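Local coordinates for protein bottromycin amidohydrolase (Streptomyces purpureus, PDB 6I5S) that probably acts as the gatekeeper of bottromycin biosynthesis, a dinuclear zinc amidohydrolase specific for thiazoline-containing intermediates, at residues 42-54 with 373-385; 58-70 with 394-406. All coordinates share one frame; numbering follows the deposited sequence.

In the fold
Both contacts illustrate how a chain's two ends build one region jointly: each pairs an N-terminal segment with one more than 300 residues later. The centres of contact 1 and contact 2 are about 14 Å apart. Both reach the same mixed sheet, strand 43-45 of contact 1 and strand 402-405 of contact 2 each pairing with strand 84-95, and Val43 and Leu45 pack on Trp69. Neither is wholly core or wholly surface. Contact 1 sets a loop and its exposed turn against two helices, with no hydrogen bond between 42-54 and 373-385. Contact 2, poorer in exposed residues, joins strands and loop by backbone hydrogen bonds, bridging waters and branched aliphatic side chains.

Contact 1. Residues 42-54 with 373-385; sequences AVGLIDAATGETA and GFGAVLKAATADA
Ile46 begins the contact by laying CG2 across the end of Leu378, the two side chains crossing at about a right angle with CD2 3.6 Å from that methyl. With CG1 at chi1 -64°, CG2 falls opposite the backbone N, and the same methyl comes to the edge of the Phe374 ring, 4.2 Å from CE2. Two residues on, Ala48 is gripped on both its side chain and its carbonyl. Its CB rests 3.4 Å from Thr382 OG1 and against the CB of Ala383; that hydroxyl bonds Leu378 O at 2.7 Å from above the carbonyl plane. Ala48 O lies 3.0 Å from Lys379 CA; the nearby Lys379 N makes a poor angle with it, and its hydrogen bond goes to Gly375 O within the helix. Ala49 spreads over the root of the Lys379 chain, which then extends away, while Ala49 O passes 3.4 Å from Gly375 O, two acceptors in mere contact. Thr50 and Gly51 close the turn over Gly375, whose missing side chain permits this approach. Gly51 CA sits 3.8 Å from Phe374 CE2, at the ring edge, and its positive phi suits glycine. The whole is a five-residue turn closed by Gly51 N to Asp47 O, with an ST turn at Thr50, docked on helix 374-381, consistent with an amidohydrolase fold in which the N-terminal part packs beside late helices.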
# COMPACT_ATOMS: atom_id res chain seq x y z
N ALA A 42 -3.87 -23.05 18.98
CA ALA A 42 -4.17 -23.82 17.79
C ALA A 42 -4.14 -22.95 16.53
O ALA A 42 -5.08 -22.94 15.73
CB ALA A 42 -5.52 -24.51 17.94
N VAL A 43 -3.02 -22.26 16.32
CA VAL A 43 -2.88 -21.33 15.21
C VAL A 43 -2.19 -22.06 14.08
O VAL A 43 -1.18 -22.74 14.31
CB VAL A 43 -2.06 -20.08 15.62
CG1 VAL A 43 -1.63 -19.27 14.42
CG2 VAL A 43 -2.86 -19.19 16.57
N GLY A 44 -2.74 -21.93 12.86
CA GLY A 44 -2.05 -22.37 11.67
C GLY A 44 -1.35 -21.19 10.98
O GLY A 44 -2.00 -20.30 10.41
N LEU A 45 -0.04 -21.14 11.07
CA LEU A 45 0.72 -20.05 10.47
C LEU A 45 0.84 -20.33 8.98
O LEU A 45 1.37 -21.37 8.58
CB LEU A 45 2.11 -19.91 11.10
CG LEU A 45 3.09 -18.92 10.45
CD1 LEU A 45 2.53 -17.52 10.50
CD2 LEU A 45 4.49 -18.97 11.11
N ILE A 46 0.30 -19.44 8.16
CA ILE A 46 0.41 -19.58 6.71
C ILE A 46 1.74 -19.00 6.25
O ILE A 46 2.10 -17.87 6.61
CB ILE A 46 -0.78 -18.92 6.02
CG1 ILE A 46 -2.08 -19.66 6.44
CG2 ILE A 46 -0.62 -18.92 4.51
CD1 ILE A 46 -3.33 -19.01 5.91
N ASP A 47 2.50 -19.80 5.50
CA ASP A 47 3.84 -19.42 5.06
C ASP A 47 3.74 -18.32 4.02
O ASP A 47 3.14 -18.52 2.97
CB ASP A 47 4.57 -20.63 4.47
CG ASP A 47 6.06 -20.37 4.26
OD1 ASP A 47 6.57 -19.35 4.76
OD2 ASP A 47 6.72 -21.19 3.59
N ALA A 48 4.34 -17.17 4.31
CA ALA A 48 4.15 -15.99 3.47
C ALA A 48 4.57 -16.22 2.02
O ALA A 48 4.11 -15.50 1.13
CB ALA A 48 4.92 -14.80 4.05
N ALA A 49 5.43 -17.21 1.77
CA ALA A 49 5.89 -17.51 0.42
C ALA A 49 5.04 -18.56 -0.29
O ALA A 49 4.71 -18.39 -1.47
CB ALA A 49 7.35 -17.99 0.48
N THR A 50 4.68 -19.65 0.39
CA THR A 50 4.05 -20.80 -0.27
C THR A 50 2.55 -20.90 -0.06
O THR A 50 1.89 -21.64 -0.80
CB THR A 50 4.68 -22.10 0.24
OG1 THR A 50 4.13 -22.43 1.51
CG2 THR A 50 6.19 -21.93 0.40
N GLY A 51 1.98 -20.23 0.94
CA GLY A 51 0.57 -20.34 1.21
C GLY A 51 0.18 -21.60 1.93
O GLY A 51 -1.01 -21.77 2.26
N GLU A 52 1.12 -22.50 2.19
CA GLU A 52 0.82 -23.68 2.99
C GLU A 52 0.82 -23.32 4.48
O GLU A 52 1.37 -22.31 4.90
CB GLU A 52 1.84 -24.78 2.72
CG GLU A 52 1.45 -25.67 1.55
CD GLU A 52 2.56 -25.83 0.53
OE1 GLU A 52 3.74 -25.70 0.90
OE2 GLU A 52 2.25 -26.07 -0.66
N THR A 53 0.20 -24.20 5.27
CA THR A 53 -0.09 -23.93 6.67
C THR A 53 0.72 -24.85 7.57
O THR A 53 0.68 -26.06 7.41
CB THR A 53 -1.58 -24.13 6.93
OG1 THR A 53 -2.31 -23.39 5.94
CG2 THR A 53 -1.98 -23.66 8.33
N ALA A 54 1.42 -24.28 8.54
CA ALA A 54 2.16 -25.09 9.49
C ALA A 54 1.19 -25.86 10.39
O ALA A 54 0.01 -25.52 10.48
CB ALA A 54 3.08 -24.21 10.34
N GLY A 373 -1.05 -16.70 -8.34
CA GLY A 373 -1.64 -17.57 -7.36
C GLY A 373 -1.70 -16.97 -5.94
O GLY A 373 -1.20 -15.87 -5.66
N PHE A 374 -2.32 -17.75 -5.03
CA PHE A 374 -2.53 -17.30 -3.66
C PHE A 374 -1.19 -17.06 -2.96
O PHE A 374 -0.98 -16.03 -2.32
CB PHE A 374 -3.35 -18.33 -2.87
CG PHE A 374 -3.41 -18.04 -1.41
CD1 PHE A 374 -4.19 -17.01 -0.94
CD2 PHE A 374 -2.69 -18.78 -0.50
CE1 PHE A 374 -4.24 -16.72 0.38
CE2 PHE A 374 -2.74 -18.48 0.86
CZ PHE A 374 -3.51 -17.46 1.29
N GLY A 375 -0.28 -18.03 -3.07
CA GLY A 375 1.02 -17.90 -2.42
C GLY A 375 1.80 -16.71 -2.91
O GLY A 375 2.39 -15.98 -2.12
N ALA A 376 1.83 -16.50 -4.24
CA ALA A 376 2.56 -15.39 -4.82
C ALA A 376 1.99 -14.05 -4.36
O ALA A 376 2.74 -13.12 -4.02
CB ALA A 376 2.53 -15.49 -6.35
N VAL A 377 0.66 -13.93 -4.35
CA VAL A 377 0.11 -12.64 -3.98
C VAL A 377 0.26 -12.41 -2.48
O VAL A 377 0.54 -11.28 -2.02
CB VAL A 377 -1.34 -12.53 -4.48
CG1 VAL A 377 -2.28 -13.34 -3.61
CG2 VAL A 377 -1.75 -11.09 -4.57
N LEU A 378 0.20 -13.48 -1.69
CA LEU A 378 0.47 -13.32 -0.26
C LEU A 378 1.91 -12.88 0.00
O LEU A 378 2.17 -12.01 0.85
CB LEU A 378 0.18 -14.61 0.49
CG LEU A 378 0.31 -14.51 2.03
CD1 LEU A 378 -0.60 -13.44 2.63
CD2 LEU A 378 0.10 -15.85 2.71
N LYS A 379 2.87 -13.48 -0.71
CA LYS A 379 4.26 -13.06 -0.60
C LYS A 379 4.44 -11.59 -0.97
O LYS A 379 5.15 -10.86 -0.29
CB LYS A 379 5.16 -13.95 -1.47
CG LYS A 379 6.62 -13.67 -1.33
CD LYS A 379 7.50 -14.62 -2.18
CE LYS A 379 8.98 -14.45 -1.78
NZ LYS A 379 9.89 -15.32 -2.57
N ALA A 380 3.82 -11.15 -2.05
CA ALA A 380 3.85 -9.74 -2.44
C ALA A 380 3.24 -8.82 -1.38
O ALA A 380 3.71 -7.69 -1.18
CB ALA A 380 3.08 -9.55 -3.74
N ALA A 381 2.21 -9.29 -0.66
CA ALA A 381 1.49 -8.49 0.31
C ALA A 381 2.26 -8.39 1.61
O ALA A 381 2.02 -7.48 2.42
CB ALA A 381 0.09 -9.13 0.58
N THR A 382 3.23 -9.28 1.82
CA THR A 382 3.86 -9.39 3.11
C THR A 382 5.38 -9.49 3.02
O THR A 382 6.06 -8.46 3.11
CB THR A 382 3.29 -10.59 3.92
OG1 THR A 382 3.48 -11.85 3.23
CG2 THR A 382 1.82 -10.41 4.20
N ALA A 383 5.93 -10.71 2.98
CA ALA A 383 7.38 -10.93 3.05
C ALA A 383 8.19 -10.05 2.09
O ALA A 383 9.23 -9.52 2.46
CB ALA A 383 7.67 -12.40 2.76
N ASP A 384 7.76 -9.93 0.82
CA ASP A 384 8.59 -9.14 -0.11
C ASP A 384 8.46 -7.66 0.16
O ASP A 384 9.39 -6.89 -0.11
CB ASP A 384 8.20 -9.47 -1.54
CG ASP A 384 9.01 -10.63 -2.12
OD1 ASP A 384 9.77 -11.26 -1.36
OD2 ASP A 384 8.93 -10.89 -3.33
N ALA A 385 7.33 -7.23 0.73
CA ALA A 385 7.22 -5.82 1.14
C ALA A 385 8.10 -5.52 2.35
O ALA A 385 8.74 -4.47 2.43
CB ALA A 385 5.78 -5.44 1.41

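Contact 2. Residues 58-70 with 394-406; sequences DLEVADGVVAGWS and KPAAGRADLVFYR
Val65 and Arg399 form a single beta bridge, a non-hydrogen-bonded antiparallel pair by which the hairpin 58-70 takes hold of the loop leading into strand 402-405. Such a join of N- and C-terminal pieces is consistent with the small beta domain that accompanies the barrel in many amidohydrolases. Two backbone bonds flank the bridge: Val66 N gives to Gly398 O at 2.8 Å, nearly straight on to the carbonyl, and Ala400 N gives to Gly64 O at 2.9 Å from well above its plane. Ala400 CB packs against Val61 CG1, 3.7 Å away, and more loosely against Val66 CG2, the branch that also lies against Ala396 O. Further along, Leu59 CD2 and Leu402 CD1 meet tip to tip at 3.6 Å, with Phe404 CZ beside the former; with Leu59 CG opposite the backbone N (chi1 167°), its other methyl, CD1, rests over one face of Trp69, toward the rim. That indole is tied to the loop by a water in its plane, which accepts a hydrogen bond from Trp69 NE1 and donates one to Ala396 O at 2.6 Å. A second water links Val66 O and Gly398 N. Behind this shell, the type I' turn from Ala62 to Val65 presents Gly64 O, and a classic bulge opposite Glu60 shapes the hairpin. Arg399 leads away from the hairpin, bends at chi3 (56°) and turns back to Asp401, whose OD1 is held by Asp425 N. An alanine here would probably leave Asp401 OD2 without its charged mate, with the bond to OD1 left to hold the carboxylate. Arg399 NE reaches the syn side of Asp401 OD2 at 2.6 Å.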
# COMPACT_ATOMS: atom_id res chain seq x y z
N ASP A 58 0.35 -23.20 19.44
CA ASP A 58 -0.10 -22.11 20.29
C ASP A 58 0.90 -20.98 20.21
O ASP A 58 2.10 -21.17 20.45
CB ASP A 58 -0.26 -22.60 21.73
CG ASP A 58 -1.26 -23.73 21.90
OD1 ASP A 58 -2.20 -23.91 21.09
OD2 ASP A 58 -1.14 -24.45 22.91
N LEU A 59 0.39 -19.80 19.90
CA LEU A 59 1.20 -18.62 19.64
C LEU A 59 1.28 -17.77 20.91
O LEU A 59 0.25 -17.32 21.42
CB LEU A 59 0.56 -17.82 18.50
CG LEU A 59 1.11 -16.41 18.31
CD1 LEU A 59 2.61 -16.45 17.95
CD2 LEU A 59 0.33 -15.68 17.24
N GLU A 60 2.49 -17.51 21.38
CA GLU A 60 2.72 -16.65 22.54
C GLU A 60 3.22 -15.29 22.07
O GLU A 60 4.23 -15.19 21.36
CB GLU A 60 3.73 -17.27 23.49
CG GLU A 60 4.00 -16.39 24.67
CD GLU A 60 5.06 -16.92 25.59
OE1 GLU A 60 5.48 -18.09 25.43
OE2 GLU A 60 5.46 -16.14 26.48
N VAL A 61 2.47 -14.24 22.44
CA VAL A 61 2.86 -12.85 22.19
C VAL A 61 3.16 -12.21 23.54
O VAL A 61 2.36 -12.31 24.48
CB VAL A 61 1.73 -12.09 21.47
CG1 VAL A 61 2.08 -10.63 21.30
CG2 VAL A 61 1.46 -12.71 20.10
N ALA A 62 4.32 -11.56 23.64
CA ALA A 62 4.78 -10.95 24.88
C ALA A 62 5.15 -9.51 24.57
O ALA A 62 6.10 -9.26 23.83
CB ALA A 62 5.97 -11.72 25.43
N ASP A 63 4.40 -8.56 25.15
CA ASP A 63 4.67 -7.13 24.97
C ASP A 63 4.82 -6.79 23.50
O ASP A 63 5.72 -6.05 23.10
CB ASP A 63 5.94 -6.70 25.73
CG ASP A 63 6.01 -5.19 25.91
OD1 ASP A 63 4.94 -4.55 25.96
OD2 ASP A 63 7.12 -4.65 26.01
N GLY A 64 3.91 -7.33 22.68
CA GLY A 64 3.87 -7.00 21.28
C GLY A 64 4.94 -7.64 20.42
O GLY A 64 5.19 -7.17 19.31
N VAL A 65 5.61 -8.67 20.90
CA VAL A 65 6.62 -9.38 20.12
C VAL A 65 6.23 -10.84 20.07
O VAL A 65 5.75 -11.39 21.07
CB VAL A 65 8.03 -9.21 20.76
CG1 VAL A 65 9.03 -10.12 20.09
CG2 VAL A 65 8.47 -7.74 20.71
N VAL A 66 6.45 -11.48 18.92
CA VAL A 66 6.21 -12.91 18.82
C VAL A 66 7.25 -13.63 19.69
O VAL A 66 8.44 -13.65 19.39
CB VAL A 66 6.26 -13.37 17.36
CG1 VAL A 66 6.18 -14.88 17.24
CG2 VAL A 66 5.14 -12.72 16.60
N ALA A 67 6.79 -14.24 20.77
CA ALA A 67 7.68 -14.90 21.71
C ALA A 67 7.95 -16.35 21.34
O ALA A 67 9.04 -16.85 21.60
CB ALA A 67 7.12 -14.84 23.12
N GLY A 68 6.97 -17.05 20.76
CA GLY A 68 7.21 -18.44 20.44
C GLY A 68 5.95 -19.16 20.05
O GLY A 68 4.83 -18.64 20.13
N TRP A 69 6.15 -20.41 19.64
CA TRP A 69 5.11 -21.29 19.15
C TRP A 69 5.22 -22.59 19.92
O TRP A 69 6.31 -23.17 19.96
CB TRP A 69 5.31 -21.58 17.65
CG TRP A 69 5.30 -20.38 16.78
CD1 TRP A 69 6.37 -19.63 16.44
CD2 TRP A 69 4.16 -19.78 16.15
NE1 TRP A 69 5.97 -18.57 15.66
CE2 TRP A 69 4.62 -18.66 15.45
CE3 TRP A 69 2.80 -20.09 16.12
CZ2 TRP A 69 3.76 -17.84 14.72
CZ3 TRP A 69 1.96 -19.27 15.39
CH2 TRP A 69 2.44 -18.17 14.71
N SER A 70 4.10 -23.06 20.51
CA SER A 70 4.10 -24.34 21.25
C SER A 70 3.22 -25.34 20.52
O SER A 70 2.06 -25.01 20.26
CB SER A 70 3.60 -24.15 22.69
OG SER A 70 4.43 -23.26 23.42
N LYS A 394 11.93 -11.61 10.42
CA LYS A 394 11.12 -12.55 9.65
C LYS A 394 9.66 -12.10 9.67
O LYS A 394 9.21 -11.45 10.63
CB LYS A 394 11.27 -13.97 10.20
CG LYS A 394 12.33 -14.81 9.45
CD LYS A 394 13.36 -15.40 10.40
CE LYS A 394 14.78 -15.38 9.80
NZ LYS A 394 15.79 -14.94 10.81
N PRO A 395 8.89 -12.41 8.61
CA PRO A 395 7.58 -11.75 8.43
C PRO A 395 6.62 -12.01 9.57
O PRO A 395 5.79 -11.15 9.91
CB PRO A 395 7.05 -12.35 7.11
CG PRO A 395 8.22 -12.98 6.46
CD PRO A 395 9.15 -13.40 7.56
N ALA A 396 6.69 -13.19 10.17
CA ALA A 396 5.82 -13.58 11.28
C ALA A 396 6.58 -13.65 12.59
O ALA A 396 6.16 -14.37 13.51
CB ALA A 396 5.14 -14.92 10.97
N ALA A 397 7.72 -12.96 12.69
CA ALA A 397 8.44 -12.87 13.96
C ALA A 397 8.70 -11.40 14.29
O ALA A 397 8.22 -10.50 13.59
CB ALA A 397 9.77 -13.63 13.92
N GLY A 398 9.46 -11.15 15.35
CA GLY A 398 9.63 -9.78 15.79
C GLY A 398 8.29 -9.20 16.19
O GLY A 398 7.53 -9.80 16.95
N ARG A 399 7.97 -8.03 15.65
CA ARG A 399 6.77 -7.34 16.06
C ARG A 399 5.55 -8.18 15.71
O ARG A 399 5.44 -8.78 14.64
CB ARG A 399 6.67 -5.95 15.39
CG ARG A 399 5.46 -5.12 15.86
CD ARG A 399 5.49 -3.64 15.47
NE ARG A 399 5.64 -3.44 14.03
CZ ARG A 399 6.66 -2.81 13.45
NH1 ARG A 399 7.63 -2.29 14.18
NH2 ARG A 399 6.70 -2.69 12.13
N ALA A 400 4.61 -8.23 16.63
CA ALA A 400 3.43 -9.07 16.48
C ALA A 400 2.40 -8.29 15.67
O ALA A 400 1.45 -7.70 16.19
CB ALA A 400 2.91 -9.49 17.84
N ASP A 401 2.64 -8.27 14.37
CA ASP A 401 1.74 -7.74 13.36
C ASP A 401 1.25 -8.94 12.54
O ASP A 401 1.98 -9.46 11.69
CB ASP A 401 2.47 -6.76 12.44
CG ASP A 401 2.98 -5.50 13.12
OD1 ASP A 401 2.39 -4.99 14.11
OD2 ASP A 401 4.02 -4.98 12.62
N LEU A 402 0.00 -9.34 12.74
CA LEU A 402 -0.51 -10.59 12.17
C LEU A 402 -1.98 -10.43 11.84
O LEU A 402 -2.67 -9.64 12.48
CB LEU A 402 -0.34 -11.73 13.16
CG LEU A 402 1.07 -12.09 13.61
CD1 LEU A 402 1.03 -13.11 14.76
CD2 LEU A 402 1.82 -12.66 12.38
N VAL A 403 -2.47 -11.22 10.88
CA VAL A 403 -3.88 -11.20 10.50
C VAL A 403 -4.48 -12.57 10.76
O VAL A 403 -3.88 -13.59 10.41
CB VAL A 403 -4.06 -10.81 9.03
CG1 VAL A 403 -5.51 -10.49 8.75
CG2 VAL A 403 -3.17 -9.59 8.69
N PHE A 404 -5.64 -12.60 11.38
CA PHE A 404 -6.28 -13.82 11.87
C PHE A 404 -7.58 -14.10 11.12
O PHE A 404 -8.37 -13.18 10.90
CB PHE A 404 -6.63 -13.67 13.34
CG PHE A 404 -5.46 -13.74 14.26
CD1 PHE A 404 -5.34 -14.81 15.13
CD2 PHE A 404 -4.49 -12.75 14.30
CE1 PHE A 404 -4.28 -14.89 16.03
CE2 PHE A 404 -3.45 -12.83 15.18
CZ PHE A 404 -3.33 -13.91 16.04
N TYR A 405 -7.82 -15.38 10.80
CA TYR A 405 -9.01 -15.85 10.10
C TYR A 405 -9.50 -17.14 10.74
O TYR A 405 -8.70 -18.02 11.08
CB TYR A 405 -8.69 -16.13 8.64
CG TYR A 405 -8.19 -14.91 7.89
CD1 TYR A 405 -9.06 -14.05 7.25
CD2 TYR A 405 -6.83 -14.65 7.82
CE1 TYR A 405 -8.58 -12.92 6.52
CE2 TYR A 405 -6.33 -13.49 7.15
CZ TYR A 405 -7.23 -12.66 6.51
OH TYR A 405 -6.80 -11.55 5.82
N ARG A 406 -10.82 -17.24 10.92
CA ARG A 406 -11.39 -18.47 11.43
C ARG A 406 -11.40 -19.56 10.37
O ARG A 406 -11.31 -20.75 10.69
CB ARG A 406 -12.80 -18.23 11.93
CG ARG A 406 -12.92 -17.45 13.20
CD ARG A 406 -12.30 -18.18 14.36
NE ARG A 406 -12.60 -17.52 15.63
CZ ARG A 406 -12.12 -17.91 16.81
NH1 ARG A 406 -11.26 -18.93 16.90
NH2 ARG A 406 -12.50 -17.27 17.92
O HOH W 1 10.11 -12.81 17.48
O HOH W 2 7.46 -16.56 14.20